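GTPase subunit of restriction endonuclease (Thermococcus gammatolerans, PDB 6P0F) probably recognises modified DNA through its N-terminal YTH-like domain, as the GTPase subunit of an McrBC-type restriction endonuclease. Local coordinates at residues 5-10 / 149-154. Sequence-based numbering, arbitrary orientation.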
loop_
_atom_site.group_PDB
_atom_site.type_symbol
_atom_site.label_atom_id
_atom_site.label_comp_id
_atom_site.label_asym_id
_atom_site.label_seq_id
_atom_site.Cartn_x
_atom_site.Cartn_y
_atom_site.Cartn_z
ATOM N N LEU A 5 6.563 0.401 9.444
ATOM C CA LEU A 5 6.701 -0.209 8.133
ATOM C C LEU A 5 5.702 -1.352 8.043
ATOM O O LEU A 5 5.676 -2.233 8.915
ATOM C CB LEU A 5 8.121 -0.713 7.888
ATOM C CG LEU A 5 8.386 -1.552 6.634
ATOM C CD1 LEU A 5 8.042 -0.680 5.398
ATOM C CD2 LEU A 5 9.824 -2.062 6.604
ATOM N N PHE A 6 4.858 -1.325 7.009
ATOM C CA PHE A 6 3.865 -2.353 6.759
ATOM C C PHE A 6 4.137 -3.026 5.422
ATOM O O PHE A 6 4.736 -2.425 4.526
ATOM C CB PHE A 6 2.456 -1.764 6.750
ATOM C CG PHE A 6 2.083 -1.115 8.029
ATOM C CD1 PHE A 6 1.617 -1.871 9.090
ATOM C CD2 PHE A 6 2.227 0.253 8.194
ATOM C CE1 PHE A 6 1.284 -1.278 10.295
ATOM C CE2 PHE A 6 1.870 0.852 9.400
ATOM C CZ PHE A 6 1.424 0.062 10.464
ATOM N N ILE A 7 3.716 -4.293 5.314
ATOM C CA ILE A 7 3.734 -5.041 4.056
ATOM C C ILE A 7 2.297 -5.348 3.668
ATOM O O ILE A 7 1.522 -5.888 4.470
ATOM C CB ILE A 7 4.535 -6.348 4.160
ATOM C CG1 ILE A 7 6.001 -6.058 4.410
ATOM C CG2 ILE A 7 4.349 -7.190 2.890
ATOM C CD1 ILE A 7 6.736 -7.278 4.951
ATOM N N ILE A 8 1.925 -4.999 2.441
ATOM C CA ILE A 8 0.602 -5.327 1.920
ATOM C C ILE A 8 0.788 -6.177 0.684
ATOM O O ILE A 8 1.450 -5.784 -0.274
ATOM C CB ILE A 8 -0.215 -4.068 1.636
ATOM C CG1 ILE A 8 -0.503 -3.353 2.952
ATOM C CG2 ILE A 8 -1.526 -4.428 0.914
ATOM C CD1 ILE A 8 -1.169 -1.973 2.735
ATOM N N GLY A 9 0.181 -7.387 0.701
ATOM C CA GLY A 9 0.361 -8.342 -0.353
ATOM C C GLY A 9 -0.790 -8.211 -1.349
ATOM O O GLY A 9 -1.946 -8.352 -0.973
ATOM N N ILE A 10 -0.437 -7.935 -2.590
ATOM C CA ILE A 10 -1.408 -7.736 -3.672
ATOM C C ILE A 10 -1.350 -8.968 -4.557
ATOM O O ILE A 10 -0.350 -9.195 -5.244
ATOM C CB ILE A 10 -1.087 -6.473 -4.489
ATOM C CG1 ILE A 10 -0.986 -5.221 -3.610
ATOM C CG2 ILE A 10 -2.114 -6.307 -5.657
ATOM C CD1 ILE A 10 -2.261 -4.851 -2.922
ATOM N N PRO A 149 11.802 -16.508 2.111
ATOM C CA PRO A 149 11.739 -15.886 0.785
ATOM C C PRO A 149 10.331 -15.716 0.226
ATOM O O PRO A 149 10.082 -14.743 -0.483
ATOM C CB PRO A 149 12.557 -16.843 -0.090
ATOM C CG PRO A 149 13.503 -17.526 0.859
ATOM C CD PRO A 149 12.836 -17.569 2.197
ATOM N N ASP A 150 9.422 -16.654 0.475
ATOM C CA ASP A 150 8.097 -16.610 -0.135
ATOM C C ASP A 150 7.041 -15.977 0.767
ATOM O O ASP A 150 5.841 -16.058 0.452
ATOM C CB ASP A 150 7.665 -18.029 -0.550
ATOM C CG ASP A 150 7.631 -19.009 0.603
ATOM O OD1 ASP A 150 8.021 -18.669 1.741
ATOM O OD2 ASP A 150 7.233 -20.175 0.363
ATOM N N TYR A 151 7.451 -15.341 1.867
ATOM C CA TYR A 151 6.519 -14.665 2.755
ATOM C C TYR A 151 5.712 -13.602 2.007
ATOM O O TYR A 151 6.265 -12.737 1.322
ATOM C CB TYR A 151 7.290 -14.033 3.905
ATOM C CG TYR A 151 6.459 -13.274 4.910
ATOM C CD1 TYR A 151 5.400 -13.865 5.560
ATOM C CD2 TYR A 151 6.764 -11.958 5.217
ATOM C CE1 TYR A 151 4.648 -13.160 6.480
ATOM C CE2 TYR A 151 6.053 -11.256 6.146
ATOM C CZ TYR A 151 4.984 -11.833 6.761
ATOM O OH TYR A 151 4.271 -11.092 7.681
ATOM N N PHE A 152 4.391 -13.661 2.171
ATOM C CA PHE A 152 3.462 -12.880 1.341
ATOM C C PHE A 152 2.203 -12.649 2.161
ATOM O O PHE A 152 1.139 -13.231 1.897
ATOM C CB PHE A 152 3.184 -13.623 0.026
ATOM C CG PHE A 152 2.465 -12.820 -1.038
ATOM C CD1 PHE A 152 2.845 -11.556 -1.362
ATOM C CD2 PHE A 152 1.428 -13.379 -1.762
ATOM C CE1 PHE A 152 2.188 -10.847 -2.356
ATOM C CE2 PHE A 152 0.775 -12.674 -2.749
ATOM C CZ PHE A 152 1.147 -11.390 -3.041
ATOM N N PRO A 153 2.282 -11.782 3.174
ATOM C CA PRO A 153 1.118 -11.551 4.030
ATOM C C PRO A 153 0.071 -10.720 3.318
ATOM O O PRO A 153 0.378 -9.874 2.474
ATOM C CB PRO A 153 1.695 -10.801 5.234
ATOM C CG PRO A 153 2.837 -10.016 4.651
ATOM C CD PRO A 153 3.421 -10.908 3.545
ATOM N N ILE A 154 -1.194 -10.949 3.682
ATOM C CA ILE A 154 -2.222 -10.010 3.229
ATOM C C ILE A 154 -1.951 -8.621 3.785
ATOM O O ILE A 154 -2.017 -7.618 3.058
ATOM C CB ILE A 154 -3.621 -10.526 3.599
ATOM C CG1 ILE A 154 -3.986 -11.683 2.664
ATOM C CG2 ILE A 154 -4.638 -9.424 3.449
ATOM C CD1 ILE A 154 -5.244 -12.386 3.056
#
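Gly9 N donates to Ile154 O at 3.2 Å. The N-H...O angle of 164° makes the bond nearly straight, although the donor stands 55° out of the carbonyl plane. Gly9 CA also lies 3.2 Å from Pro153 O, a CA-H...O contact, and a beta carbon on Gly9 would collide with that oxygen. Apolar contacts involve Ile7, whose CG2, anti to the backbone N, meets Pro153 CG at 3.7 Å, the two side chains crossing at about a right angle. Ile7 CD1 reaches Tyr151 CE2 at 4.2 Å, while Pro153 CD sits over the centre of the Tyr151 ring. In the mixed sheet of this YTH-type domain, residues 149-154 lead from helix 138-145 into strand 155-158, antiparallel to strand 5-11; Gly9-Ile154 continues the register of the Ile7-Gly156 and Leu5-Val158 backbone bonds. The Phe152 ring meets the strand backbone: CE1 is 3.7 Å from Gly9 CA, and Ile10 O lies in the ring plane at its edge, 3.5 Å from CZ. The Phe152 side chain also packs on Tyr74 and Val84. An alanine in place of Phe152 would probably open a gap beside Gly9 and Ile10 and cost Tyr74 and Val84 this side-chain packing. Arg78 hydrogen-bonds Phe152 O.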